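Local coordinates for Cas13d (uncultured Ruminococcus sp, PDB 6IV9), which binds a CRISPR RNA and probably uses its two HEPN domains to mature that RNA and cleave target RNA, at residues A[158-163]-A[167-172]; A[145-150]-A[172-177]; A[533-538]-A[542-547]; A[526-531]-A[551-556]. The protein carries 2 engineered substitutions. All coordinates share one frame; numbering follows the deposited sequence.

Contact 1 (A[158-163]-A[167-172]); sequences RFFGKT and NIHIQL. With nucleotides of chain B.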
# COMPACT_ATOMS: atom_id res chain seq x y z
N ARG A 158 20.84 -17.50 -8.24
CA ARG A 158 20.68 -16.09 -8.67
C ARG A 158 21.06 -15.11 -7.55
O ARG A 158 21.70 -14.13 -7.84
CB ARG A 158 19.24 -15.89 -9.12
CG ARG A 158 18.79 -14.44 -9.26
CD ARG A 158 17.30 -14.30 -9.55
NE ARG A 158 16.96 -13.88 -10.90
CZ ARG A 158 15.82 -14.14 -11.52
NH1 ARG A 158 14.68 -13.63 -11.09
NH2 ARG A 158 15.83 -14.90 -12.60
N PHE A 159 20.67 -15.38 -6.31
CA PHE A 159 20.94 -14.42 -5.22
C PHE A 159 22.26 -14.67 -4.48
O PHE A 159 22.79 -13.72 -3.97
CB PHE A 159 19.79 -14.42 -4.21
CG PHE A 159 18.53 -13.81 -4.75
CD1 PHE A 159 17.67 -14.55 -5.51
CD2 PHE A 159 18.24 -12.48 -4.53
CE1 PHE A 159 16.51 -13.99 -6.02
CE2 PHE A 159 17.08 -11.92 -5.04
CZ PHE A 159 16.23 -12.68 -5.78
N PHE A 160 22.71 -15.91 -4.39
CA PHE A 160 23.92 -16.23 -3.60
C PHE A 160 25.04 -16.87 -4.43
O PHE A 160 26.08 -17.11 -3.86
CB PHE A 160 23.55 -17.09 -2.39
CG PHE A 160 22.68 -16.39 -1.38
CD1 PHE A 160 23.23 -15.53 -0.45
CD2 PHE A 160 21.32 -16.60 -1.36
CE1 PHE A 160 22.43 -14.89 0.47
CE2 PHE A 160 20.52 -15.95 -0.43
CZ PHE A 160 21.08 -15.10 0.48
N GLY A 161 24.79 -17.20 -5.69
CA GLY A 161 25.83 -17.78 -6.57
C GLY A 161 26.02 -19.28 -6.41
O GLY A 161 26.84 -19.84 -7.13
N LYS A 162 25.30 -19.92 -5.50
CA LYS A 162 25.40 -21.39 -5.33
C LYS A 162 24.15 -21.91 -4.61
O LYS A 162 23.40 -21.10 -4.12
CB LYS A 162 26.65 -21.74 -4.53
CG LYS A 162 26.84 -20.92 -3.27
CD LYS A 162 27.93 -21.44 -2.39
CE LYS A 162 27.63 -22.83 -1.88
NZ LYS A 162 28.80 -23.72 -2.01
N THR A 163 23.95 -23.22 -4.62
CA THR A 163 22.82 -23.85 -3.91
C THR A 163 23.23 -24.14 -2.47
O THR A 163 24.40 -24.20 -2.22
CB THR A 163 22.33 -25.10 -4.63
OG1 THR A 163 23.34 -26.09 -4.50
CG2 THR A 163 22.01 -24.84 -6.08
N ASN A 167 17.23 -24.40 4.55
CA ASN A 167 15.97 -23.74 4.13
C ASN A 167 15.99 -22.27 4.55
O ASN A 167 14.95 -21.69 4.60
CB ASN A 167 14.77 -24.48 4.72
CG ASN A 167 14.60 -24.21 6.19
OD1 ASN A 167 15.54 -23.84 6.86
ND2 ASN A 167 13.40 -24.39 6.68
N ILE A 168 17.15 -21.77 4.96
CA ILE A 168 17.27 -20.36 5.43
C ILE A 168 17.40 -19.37 4.28
O ILE A 168 16.75 -18.36 4.32
CB ILE A 168 18.45 -20.23 6.41
CG1 ILE A 168 18.51 -21.40 7.40
CG2 ILE A 168 18.39 -18.89 7.12
CD1 ILE A 168 19.63 -21.31 8.39
N HIS A 169 18.23 -19.68 3.30
CA HIS A 169 18.46 -18.73 2.18
C HIS A 169 17.17 -18.48 1.40
O HIS A 169 16.92 -17.37 1.05
CB HIS A 169 19.58 -19.24 1.26
CG HIS A 169 20.90 -19.37 1.93
ND1 HIS A 169 21.19 -20.41 2.76
CD2 HIS A 169 22.00 -18.62 1.87
CE1 HIS A 169 22.41 -20.28 3.19
NE2 HIS A 169 22.93 -19.21 2.66
N ILE A 170 16.40 -19.53 1.15
CA ILE A 170 15.14 -19.42 0.37
C ILE A 170 14.14 -18.51 1.09
O ILE A 170 13.40 -17.84 0.43
CB ILE A 170 14.58 -20.81 0.00
CG1 ILE A 170 13.55 -20.72 -1.12
CG2 ILE A 170 14.07 -21.58 1.20
CD1 ILE A 170 14.05 -19.96 -2.30
N GLN A 171 14.11 -18.58 2.42
CA GLN A 171 13.18 -17.72 3.19
C GLN A 171 13.57 -16.25 3.02
O GLN A 171 12.70 -15.43 2.87
CB GLN A 171 13.10 -18.21 4.63
CG GLN A 171 12.52 -19.60 4.77
CD GLN A 171 12.35 -19.98 6.22
OE1 GLN A 171 11.62 -19.36 6.96
NE2 GLN A 171 13.06 -21.01 6.62
N LEU A 172 14.86 -15.96 3.05
CA LEU A 172 15.31 -14.57 2.83
C LEU A 172 14.91 -14.16 1.41
O LEU A 172 14.35 -13.11 1.24
CB LEU A 172 16.83 -14.52 3.00
CG LEU A 172 17.49 -13.17 2.82
CD1 LEU A 172 18.87 -13.16 3.44
CD2 LEU A 172 17.57 -12.80 1.35
P C B 24 6.68 -18.36 3.33
OP1 C B 24 6.61 -17.37 2.25
OP2 C B 24 5.55 -19.09 3.84
O5' C B 24 7.67 -19.51 2.83
C5' C B 24 8.62 -19.23 1.80
C4' C B 24 9.47 -20.45 1.52
O4' C B 24 10.36 -20.71 2.64
C3' C B 24 8.70 -21.73 1.36
O3' C B 24 8.21 -21.79 0.05
C2' C B 24 9.78 -22.77 1.64
O2' C B 24 10.62 -22.97 0.52
C1' C B 24 10.50 -22.12 2.80
N1 C B 24 10.01 -22.49 4.16
C2 C B 24 10.58 -23.62 4.79
O2 C B 24 11.44 -24.27 4.17
N3 C B 24 10.16 -23.97 6.03
C4 C B 24 9.26 -23.20 6.67
N4 C B 24 8.92 -23.53 7.92
C5 C B 24 8.69 -22.04 6.06
C6 C B 24 9.08 -21.74 4.81
P U B 23 6.71 -20.56 9.50
OP1 U B 23 8.08 -20.72 10.01
OP2 U B 23 5.68 -19.93 10.29
O5' U B 23 6.87 -19.72 8.15
C5' U B 23 5.78 -19.02 7.52
C4' U B 23 6.35 -17.89 6.67
O4' U B 23 6.91 -16.91 7.58
C3' U B 23 7.53 -18.33 5.78
O3' U B 23 7.46 -17.68 4.53
C2' U B 23 8.75 -17.85 6.53
O2' U B 23 9.92 -17.69 5.73
C1' U B 23 8.23 -16.57 7.19
N1 U B 23 9.01 -16.25 8.39
C2 U B 23 9.79 -15.10 8.39
O2 U B 23 9.84 -14.35 7.45
N3 U B 23 10.55 -14.92 9.52
C4 U B 23 10.63 -15.73 10.60
O4 U B 23 11.39 -15.43 11.52
C5 U B 23 9.77 -16.88 10.55
C6 U B 23 9.01 -17.08 9.48
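Phe-160 and His-169 both carry CG anti to the carbonyl carbon (chi1 -66° and -62°), and this turns their rings toward each other. The imidazole meets the phenyl ring edge to face, with the planes at 87° and the centroids 4.8 Å apart. His-169 CD2 stands over the centre of the ring. The CB of His-169 also packs on Phe-160, 3.8 Å from CE2. Leu-172 comes in at the ring edge, its CD1 4.2 Å from Phe-160 CZ. The imidazole is fixed by bonds at both nitrogens: ND1 pairs with Asp-166 and NE2 with the backbone O of Glu-543. On the RNA side of helix 168-197, Gln-171 has two bonds. Its NE2 gives to Asn-167 O at 2.8 Å, and its OE1 accepts from O2' of U23 of chain B at 2.7 Å. With an alanine in place of Gln-171, the ribose hydroxyl would probably lose its acceptor and Asn-167 O its side-chain donor. Asn-167 ND2 adds a weak bond to O2 of C24 of chain B. The contact joins the end of helix 152-160 to the start of helix 168-197, with Met-535 and Leu-532 of helix 511-535 packing against the latter and Asn-167 bonded to Val-65 of strand 60-65.

Contact 2 (A[145-150]-A[172-177]); sequences RGDMLG and LIYNIL. With nucleotides of chain B.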
# COMPACT_ATOMS: atom_id res chain seq x y z
N ARG A 145 13.16 -29.12 3.33
CA ARG A 145 11.95 -28.89 2.52
C ARG A 145 12.32 -28.09 1.26
O ARG A 145 13.19 -27.28 1.34
CB ARG A 145 11.01 -28.05 3.39
CG ARG A 145 9.64 -27.75 2.82
CD ARG A 145 8.80 -27.08 3.88
NE ARG A 145 7.93 -26.08 3.31
CZ ARG A 145 7.13 -25.30 4.00
NH1 ARG A 145 6.98 -25.46 5.31
NH2 ARG A 145 6.46 -24.36 3.39
N GLY A 146 11.69 -28.38 0.14
CA GLY A 146 11.87 -27.60 -1.09
C GLY A 146 10.72 -26.61 -1.25
O GLY A 146 9.77 -26.72 -0.51
N ASP A 147 10.82 -25.64 -2.15
CA ASP A 147 9.68 -24.71 -2.35
C ASP A 147 8.63 -25.39 -3.24
O ASP A 147 8.98 -26.27 -3.98
CB ASP A 147 10.13 -23.34 -2.82
CG ASP A 147 10.74 -23.37 -4.21
OD1 ASP A 147 11.34 -24.39 -4.54
OD2 ASP A 147 10.59 -22.39 -4.93
N MET A 148 7.39 -24.93 -3.18
CA MET A 148 6.29 -25.55 -3.96
C MET A 148 6.54 -25.42 -5.47
O MET A 148 6.12 -26.28 -6.17
CB MET A 148 4.92 -24.96 -3.59
CG MET A 148 4.47 -25.31 -2.19
SD MET A 148 4.29 -27.07 -1.86
CE MET A 148 2.87 -27.45 -2.88
N LEU A 149 7.13 -24.33 -5.92
CA LEU A 149 7.41 -24.11 -7.36
C LEU A 149 8.59 -24.95 -7.84
O LEU A 149 8.70 -25.17 -9.01
CB LEU A 149 7.74 -22.63 -7.56
CG LEU A 149 6.68 -21.73 -8.18
CD1 LEU A 149 5.29 -22.32 -8.18
CD2 LEU A 149 6.72 -20.36 -7.57
N GLY A 150 9.46 -25.37 -6.93
CA GLY A 150 10.66 -26.12 -7.32
C GLY A 150 11.75 -25.20 -7.83
O GLY A 150 12.62 -25.68 -8.52
N LEU A 172 14.86 -15.96 3.05
CA LEU A 172 15.31 -14.57 2.83
C LEU A 172 14.91 -14.16 1.41
O LEU A 172 14.35 -13.11 1.24
CB LEU A 172 16.83 -14.52 3.00
CG LEU A 172 17.49 -13.17 2.82
CD1 LEU A 172 18.87 -13.16 3.44
CD2 LEU A 172 17.57 -12.80 1.35
N ILE A 173 15.14 -15.04 0.44
CA ILE A 173 14.84 -14.75 -0.99
C ILE A 173 13.35 -14.48 -1.21
O ILE A 173 13.06 -13.52 -1.88
CB ILE A 173 15.32 -15.89 -1.90
CG1 ILE A 173 16.85 -15.96 -1.94
CG2 ILE A 173 14.72 -15.75 -3.28
CD1 ILE A 173 17.39 -17.22 -2.53
N TYR A 174 12.45 -15.23 -0.58
CA TYR A 174 10.99 -15.01 -0.74
C TYR A 174 10.64 -13.60 -0.25
O TYR A 174 9.72 -13.03 -0.76
CB TYR A 174 10.13 -16.15 -0.17
CG TYR A 174 9.81 -17.20 -1.19
CD1 TYR A 174 10.80 -18.03 -1.65
CD2 TYR A 174 8.56 -17.32 -1.77
CE1 TYR A 174 10.56 -18.99 -2.61
CE2 TYR A 174 8.29 -18.28 -2.74
CZ TYR A 174 9.31 -19.11 -3.16
OH TYR A 174 9.12 -20.06 -4.13
N ASN A 175 11.34 -13.12 0.76
CA ASN A 175 11.12 -11.74 1.25
C ASN A 175 11.50 -10.74 0.15
O ASN A 175 10.81 -9.76 0.01
CB ASN A 175 11.80 -11.50 2.59
CG ASN A 175 10.94 -11.99 3.72
OD1 ASN A 175 9.99 -11.34 4.10
ND2 ASN A 175 11.23 -13.15 4.25
N ILE A 176 12.60 -10.99 -0.56
CA ILE A 176 12.99 -10.10 -1.69
C ILE A 176 11.94 -10.19 -2.81
O ILE A 176 11.59 -9.19 -3.33
CB ILE A 176 14.42 -10.38 -2.20
CG1 ILE A 176 15.46 -10.20 -1.10
CG2 ILE A 176 14.72 -9.51 -3.40
CD1 ILE A 176 16.83 -10.68 -1.46
N LEU A 177 11.42 -11.38 -3.09
CA LEU A 177 10.40 -11.52 -4.15
C LEU A 177 9.15 -10.70 -3.78
O LEU A 177 8.55 -10.16 -4.67
CB LEU A 177 10.05 -12.98 -4.36
CG LEU A 177 11.21 -13.87 -4.79
CD1 LEU A 177 10.73 -15.28 -5.08
CD2 LEU A 177 11.93 -13.28 -5.98
P C B 24 6.68 -18.36 3.33
OP1 C B 24 6.61 -17.37 2.25
OP2 C B 24 5.55 -19.09 3.84
O5' C B 24 7.67 -19.51 2.83
C5' C B 24 8.62 -19.23 1.80
C4' C B 24 9.47 -20.45 1.52
O4' C B 24 10.36 -20.71 2.64
C3' C B 24 8.70 -21.73 1.36
O3' C B 24 8.21 -21.79 0.05
C2' C B 24 9.78 -22.77 1.64
O2' C B 24 10.62 -22.97 0.52
C1' C B 24 10.50 -22.12 2.80
N1 C B 24 10.01 -22.49 4.16
C2 C B 24 10.58 -23.62 4.79
O2 C B 24 11.44 -24.27 4.17
N3 C B 24 10.16 -23.97 6.03
C4 C B 24 9.26 -23.20 6.67
N4 C B 24 8.92 -23.53 7.92
C5 C B 24 8.69 -22.04 6.06
C6 C B 24 9.08 -21.74 4.81
P U B 25 6.85 -22.52 -0.23
OP1 U B 25 6.72 -23.76 0.58
OP2 U B 25 6.64 -22.53 -1.67
O5' U B 25 5.77 -21.61 0.46
C5' U B 25 5.28 -20.45 -0.23
C4' U B 25 3.93 -20.73 -0.85
O4' U B 25 3.12 -21.32 0.17
C3' U B 25 3.14 -19.46 -1.21
O3' U B 25 3.39 -19.01 -2.50
C2' U B 25 1.69 -19.91 -1.12
O2' U B 25 1.27 -20.41 -2.37
C1' U B 25 1.76 -21.11 -0.16
N1 U B 25 1.02 -20.89 1.07
C2 U B 25 -0.35 -20.98 0.97
O2 U B 25 -0.91 -21.10 -0.10
N3 U B 25 -1.03 -20.87 2.14
C4 U B 25 -0.49 -20.74 3.40
O4 U B 25 -1.24 -20.68 4.37
C5 U B 25 0.93 -20.64 3.43
C6 U B 25 1.62 -20.69 2.29
P G B 22 3.76 -23.24 13.27
OP1 G B 22 5.03 -23.18 13.98
OP2 G B 22 2.64 -22.29 13.53
O5' G B 22 3.91 -23.26 11.67
C5' G B 22 5.05 -23.94 11.12
C4' G B 22 5.07 -23.87 9.61
O4' G B 22 3.92 -24.55 9.07
C3' G B 22 4.97 -22.47 9.04
O3' G B 22 6.30 -21.96 8.96
C2' G B 22 4.46 -22.73 7.63
O2' G B 22 5.53 -23.09 6.77
C1' G B 22 3.56 -23.96 7.84
N9 G B 22 2.11 -23.74 7.86
C8 G B 22 1.33 -23.41 8.93
N7 G B 22 0.07 -23.29 8.62
C5 G B 22 0.02 -23.60 7.27
C6 G B 22 -1.08 -23.59 6.37
O6 G B 22 -2.28 -23.45 6.63
N1 G B 22 -0.68 -23.85 5.07
C2 G B 22 0.62 -24.11 4.68
N2 G B 22 0.81 -24.36 3.38
N3 G B 22 1.66 -24.06 5.49
C4 G B 22 1.28 -23.82 6.77
O HOH W 1 7.10 -21.77 -4.23
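The backbones of Asp-147 and Tyr-174 stay well apart, CA to CA 9.9 Å, and their side chains span the gap between loop 145-150 and helix 168-197. Tyr-174 OH donates to Asp-147 OD2 at 2.9 Å, and OD2 receives it on its anti lone pair, away from OD1. The carboxylate plane stands 78° from the ring. With CG between its backbone N and carbonyl carbon (chi1 66°), Asp-147 brings OD2 to the tyrosine and OD1 to the N-H of Lys-152. A water donates to Tyr-174 OH at 2.6 Å and to OP2 of U25 of chain B, and accepts from Leu-149 N. The tyrosine ring is sandwiched between the sugar of C24 of chain B and Leu-177 CD1. Met-148 N gives a nearly straight bond of 2.9 Å to OP2 of U25 of chain B. The guanidinium of Arg-145 lies over the base of C24 of chain B; at its edge, NH2 reaches OP1 of U25 of chain B at 2.9 Å and NH1 reaches O2' of G22 of chain B at 3.1 Å. Backbone N-H, arginine and bridging water gathered on one phosphate are characteristic of an RNA-backbone binding site, here one that grips the crRNA.

Contact 3 (A[533-538]-A[542-547]); sequences KIMKSS and VECELT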
# COMPACT_ATOMS: atom_id res chain seq x y z
N LYS A 533 21.34 -12.03 9.86
CA LYS A 533 21.90 -12.10 11.23
C LYS A 533 21.94 -13.55 11.72
O LYS A 533 22.91 -13.92 12.32
CB LYS A 533 21.08 -11.20 12.16
CG LYS A 533 21.50 -11.27 13.61
CD LYS A 533 20.80 -10.29 14.49
CE LYS A 533 20.71 -8.92 13.88
NZ LYS A 533 20.77 -7.87 14.93
N ILE A 534 20.91 -14.33 11.46
CA ILE A 534 20.89 -15.75 11.90
C ILE A 534 21.99 -16.52 11.16
O ILE A 534 22.75 -17.21 11.80
CB ILE A 534 19.51 -16.37 11.66
CG1 ILE A 534 18.51 -15.93 12.72
CG2 ILE A 534 19.60 -17.88 11.57
CD1 ILE A 534 17.09 -15.98 12.23
N MET A 535 22.05 -16.36 9.84
CA MET A 535 23.04 -17.11 9.03
C MET A 535 24.48 -16.76 9.44
O MET A 535 25.32 -17.63 9.41
CB MET A 535 22.82 -16.89 7.53
CG MET A 535 21.63 -17.64 7.03
SD MET A 535 21.40 -17.62 5.25
CE MET A 535 20.88 -15.93 5.04
N LYS A 536 24.71 -15.52 9.86
CA LYS A 536 26.06 -15.05 10.22
C LYS A 536 26.38 -15.37 11.68
O LYS A 536 27.50 -15.09 12.11
CB LYS A 536 26.18 -13.55 9.97
CG LYS A 536 26.25 -13.15 8.51
CD LYS A 536 26.08 -11.68 8.31
CE LYS A 536 25.99 -11.29 6.86
NZ LYS A 536 27.04 -11.93 6.05
N SER A 537 25.44 -15.97 12.39
CA SER A 537 25.63 -16.30 13.82
C SER A 537 26.72 -17.35 13.99
O SER A 537 26.93 -18.12 13.09
CB SER A 537 24.34 -16.78 14.43
OG SER A 537 24.00 -18.06 13.96
N SER A 538 27.36 -17.39 15.16
CA SER A 538 28.41 -18.40 15.44
C SER A 538 27.79 -19.78 15.36
O SER A 538 28.42 -20.67 14.85
CB SER A 538 28.97 -18.22 16.81
OG SER A 538 29.25 -16.87 17.06
N VAL A 542 26.59 -20.10 8.27
CA VAL A 542 26.53 -20.61 6.87
C VAL A 542 26.89 -19.45 5.95
O VAL A 542 26.64 -18.33 6.33
CB VAL A 542 25.17 -21.21 6.50
CG1 VAL A 542 24.86 -22.45 7.31
CG2 VAL A 542 24.06 -20.19 6.63
N GLU A 543 27.47 -19.75 4.81
CA GLU A 543 27.87 -18.71 3.83
C GLU A 543 26.61 -18.03 3.31
O GLU A 543 25.65 -18.72 3.04
CB GLU A 543 28.58 -19.39 2.67
CG GLU A 543 29.15 -18.45 1.63
CD GLU A 543 29.59 -19.16 0.36
OE1 GLU A 543 30.02 -20.34 0.46
OE2 GLU A 543 29.48 -18.55 -0.71
N CYS A 544 26.61 -16.71 3.25
CA CYS A 544 25.46 -15.97 2.69
C CYS A 544 25.97 -14.70 2.02
O CYS A 544 25.55 -13.65 2.41
CB CYS A 544 24.43 -15.65 3.76
SG CYS A 544 25.14 -14.88 5.23
N GLU A 545 26.85 -14.85 1.04
CA GLU A 545 27.37 -13.67 0.33
C GLU A 545 26.41 -13.39 -0.82
O GLU A 545 26.30 -14.18 -1.71
CB GLU A 545 28.78 -13.95 -0.17
CG GLU A 545 29.37 -12.80 -0.95
CD GLU A 545 30.86 -12.89 -1.23
OE1 GLU A 545 31.59 -11.99 -0.82
OE2 GLU A 545 31.28 -13.87 -1.85
N LEU A 546 25.71 -12.27 -0.75
CA LEU A 546 24.77 -11.92 -1.82
C LEU A 546 25.57 -11.57 -3.07
O LEU A 546 26.61 -10.99 -2.92
CB LEU A 546 23.95 -10.72 -1.35
CG LEU A 546 22.90 -11.05 -0.30
CD1 LEU A 546 22.48 -9.81 0.43
CD2 LEU A 546 21.71 -11.74 -0.94
N THR A 547 25.01 -11.86 -4.24
CA THR A 547 25.64 -11.54 -5.54
C THR A 547 25.61 -10.03 -5.76
O THR A 547 24.86 -9.36 -5.10
CB THR A 547 25.08 -12.39 -6.68
OG1 THR A 547 23.68 -12.17 -6.77
CG2 THR A 547 25.35 -13.86 -6.49
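Met-535, Cys-544 and Val-542 bury the most surface here. Met-535 lies in the last turn of helix 511-535. Its carbonyl O accepts from Val-542 N at 3.0 Å, with the N-H...O angle at 152° and the donor in the carbonyl plane. This one bond ties the returning chain to the helix end. The side chain of Met-535 crosses Val-542 at a slant and reaches on to Cys-544. Its CG packs on Val-542 CG2 at 3.5 Å. Farther out, SD stays near both Val-542 CG2 and Cys-544 CB, and the methyl CE touches Cys-544 CB at 3.8 Å. The bend at chi3 (-72°) turns that methyl back to Cys-544. The CG2 branch of Val-542 is the one that meets the methionine. Cys-544 points its CB toward the helix end. Its SG lies 3.8 Å from Met-535 CB. The aliphatic part of Lys-536 passes the same sulfur, and the bend at its chi4 leaves NZ 3.6 Å from Cys-544 SG. Beyond the helix, Ser-537 OG gives a short bond of 2.6 Å to Ile-534 O. That oxygen also takes the N-H of Ser-537, so the turn is held by two donors on one acceptor. Met-535 further packs on Ile-168, His-169 and Leu-172 of helix 168-197, and Cys-544 on Phe-160. One backbone bond thus sets where the chain turns back, and apolar groups pack against it. The nearby lysine amine would probably polarise the thiol of Cys-544 and make its ionised form somewhat easier to reach.

Contact 4 (A[526-531]-A[551-556]); sequences DNIKEF and KLFNDS. With nucleotides of chain B.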
# COMPACT_ATOMS: atom_id res chain seq x y z
N ASP A 526 13.01 -5.96 7.27
CA ASP A 526 13.21 -6.40 8.66
C ASP A 526 13.46 -7.91 8.67
O ASP A 526 14.33 -8.35 9.37
CB ASP A 526 11.99 -6.04 9.49
CG ASP A 526 12.24 -5.87 10.98
OD1 ASP A 526 13.38 -5.92 11.38
OD2 ASP A 526 11.28 -5.67 11.70
N ASN A 527 12.69 -8.66 7.89
CA ASN A 527 12.87 -10.12 7.81
C ASN A 527 14.23 -10.46 7.20
O ASN A 527 14.91 -11.32 7.71
CB ASN A 527 11.76 -10.77 6.98
CG ASN A 527 10.46 -10.84 7.73
OD1 ASN A 527 10.45 -10.86 8.94
ND2 ASN A 527 9.36 -10.86 7.02
N ILE A 528 14.59 -9.77 6.13
CA ILE A 528 15.88 -10.03 5.44
C ILE A 528 17.02 -9.75 6.41
O ILE A 528 17.91 -10.55 6.50
CB ILE A 528 15.98 -9.19 4.16
CG1 ILE A 528 14.93 -9.60 3.12
CG2 ILE A 528 17.38 -9.23 3.61
CD1 ILE A 528 14.67 -8.59 2.05
N LYS A 529 16.94 -8.66 7.15
CA LYS A 529 18.03 -8.34 8.10
C LYS A 529 18.14 -9.46 9.15
O LYS A 529 19.24 -9.82 9.49
CB LYS A 529 17.88 -6.93 8.66
CG LYS A 529 16.90 -6.75 9.79
CD LYS A 529 17.57 -6.44 11.09
CE LYS A 529 16.58 -6.23 12.21
NZ LYS A 529 15.61 -7.34 12.32
N GLU A 530 17.01 -9.97 9.63
CA GLU A 530 17.01 -11.06 10.63
C GLU A 530 17.58 -12.35 10.05
O GLU A 530 18.32 -12.99 10.73
CB GLU A 530 15.62 -11.23 11.24
CG GLU A 530 15.65 -11.66 12.69
CD GLU A 530 16.47 -10.80 13.64
OE1 GLU A 530 16.58 -9.61 13.43
OE2 GLU A 530 16.98 -11.36 14.60
N PHE A 531 17.22 -12.72 8.83
CA PHE A 531 17.77 -13.95 8.23
C PHE A 531 19.29 -13.84 8.07
O PHE A 531 19.97 -14.80 8.33
CB PHE A 531 17.05 -14.31 6.92
CG PHE A 531 15.72 -14.97 7.14
CD1 PHE A 531 15.63 -16.17 7.82
CD2 PHE A 531 14.56 -14.38 6.71
CE1 PHE A 531 14.41 -16.77 8.04
CE2 PHE A 531 13.33 -14.98 6.93
CZ PHE A 531 13.26 -16.18 7.59
N LYS A 551 23.69 -6.49 -3.28
CA LYS A 551 24.57 -6.01 -2.19
C LYS A 551 23.83 -5.04 -1.27
O LYS A 551 24.17 -4.95 -0.12
CB LYS A 551 25.78 -5.30 -2.76
CG LYS A 551 26.69 -6.19 -3.56
CD LYS A 551 27.15 -7.35 -2.76
CE LYS A 551 28.51 -7.85 -3.19
NZ LYS A 551 28.68 -9.26 -2.79
N LEU A 552 22.80 -4.39 -1.78
CA LEU A 552 22.02 -3.40 -1.00
C LEU A 552 21.43 -4.06 0.24
O LEU A 552 21.40 -3.45 1.25
CB LEU A 552 20.90 -2.85 -1.87
CG LEU A 552 19.90 -1.97 -1.13
CD1 LEU A 552 20.47 -0.60 -0.90
CD2 LEU A 552 18.59 -1.87 -1.88
N PHE A 553 21.05 -5.34 0.13
CA PHE A 553 20.38 -6.10 1.22
C PHE A 553 21.28 -6.29 2.44
O PHE A 553 20.81 -6.53 3.52
CB PHE A 553 19.75 -7.38 0.68
CG PHE A 553 18.53 -7.06 -0.13
CD1 PHE A 553 17.38 -6.64 0.50
CD2 PHE A 553 18.57 -7.10 -1.50
CE1 PHE A 553 16.27 -6.31 -0.25
CE2 PHE A 553 17.45 -6.78 -2.24
CZ PHE A 553 16.31 -6.38 -1.61
N ASN A 554 22.57 -6.08 2.26
CA ASN A 554 23.50 -6.14 3.42
C ASN A 554 23.18 -5.00 4.39
O ASN A 554 23.54 -5.09 5.54
CB ASN A 554 24.96 -6.16 2.99
CG ASN A 554 25.36 -7.46 2.35
OD1 ASN A 554 25.04 -8.52 2.86
ND2 ASN A 554 26.02 -7.39 1.22
N ASP A 555 22.52 -3.95 3.90
CA ASP A 555 22.18 -2.76 4.71
C ASP A 555 20.70 -2.79 5.11
O ASP A 555 20.17 -1.76 5.44
CB ASP A 555 22.55 -1.47 3.98
CG ASP A 555 23.55 -0.62 4.72
OD1 ASP A 555 23.82 -0.91 5.89
OD2 ASP A 555 24.04 0.34 4.13
N SER A 556 20.14 -4.00 5.16
CA SER A 556 18.70 -4.23 5.42
C SER A 556 18.29 -3.63 6.76
O SER A 556 17.21 -3.09 6.85
CB SER A 556 18.33 -5.66 5.32
OG SER A 556 18.24 -6.03 3.98
P U B 23 6.71 -20.56 9.50
OP1 U B 23 8.08 -20.72 10.01
OP2 U B 23 5.68 -19.93 10.29
O5' U B 23 6.87 -19.72 8.15
C5' U B 23 5.78 -19.02 7.52
C4' U B 23 6.35 -17.89 6.67
O4' U B 23 6.91 -16.91 7.58
C3' U B 23 7.53 -18.33 5.78
O3' U B 23 7.46 -17.68 4.53
C2' U B 23 8.75 -17.85 6.53
O2' U B 23 9.92 -17.69 5.73
C1' U B 23 8.23 -16.57 7.19
N1 U B 23 9.01 -16.25 8.39
C2 U B 23 9.79 -15.10 8.39
O2 U B 23 9.84 -14.35 7.45
N3 U B 23 10.55 -14.92 9.52
C4 U B 23 10.63 -15.73 10.60
O4 U B 23 11.39 -15.43 11.52
C5 U B 23 9.77 -16.88 10.55
C6 U B 23 9.01 -17.08 9.48
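This is a mainly apolar contact between helix 511-535 and the 3-10 segment 551-554 with the start of helix 556-570. Ile-528 carries it. Its CD1 packs obliquely on the ring of Phe-553, 3.6 Å from CE1. Its other branch, CG2, anti to the backbone N, meets Ser-556 OG at 3.3 Å. That hydroxyl bonds back to Phe-553 O at 2.7 Å, an oxygen that also accepts from Ser-556 N. Ser-556, in the first turn of its helix, is thus held to Phe-553 while its CB lies 3.6 Å from Lys-529 CB. With chi1 at 81° and a bend at chi2, Lys-529 NZ reaches Asp-526 OD1 at 2.8 Å and Glu-530 OE1 at 2.7 Å, both salt bridges. Replacing Lys-529 with a leucine would remove the amine and would probably leave the two nearby carboxylates without the positive charge they share. Phe-531 CZ packs against the base of U23 of chain B, 3.6 Å from N3. Helix 168-197 lies against this contact, with Asn-175 and Ile-176 touching Ile-528 and Ile-179 touching Phe-553. Tyr-304 meets the Phe-553 ring edge to face, and Glu-530 OE2 takes the N-H of Ala-81 of strand 81-88.

The four contacts lie on the same side of the chain's centre. Along the chain, contact 1 is nested in the loop closed by contact 2, and contact 3 in the loop closed by contact 4. Contacts 1 and 2 share helix 168-197 and Leu-172. Contacts 3 and 4 share helix 511-535. The centres of contacts 1 and 2 are about 9 Å apart, those of 1 and 3 about 10 Å, and those of 2 and 3 about 17 Å. Probable hydrogen bonds join the two pairs: Asn-175 with Asn-527, and Phe-159 O with Thr-547 N. Helices 168-197 and 511-535 thus pack together with the loops beside them. The crRNA is hydrogen-bonded at contacts 1 and 2 and packs on contact 4.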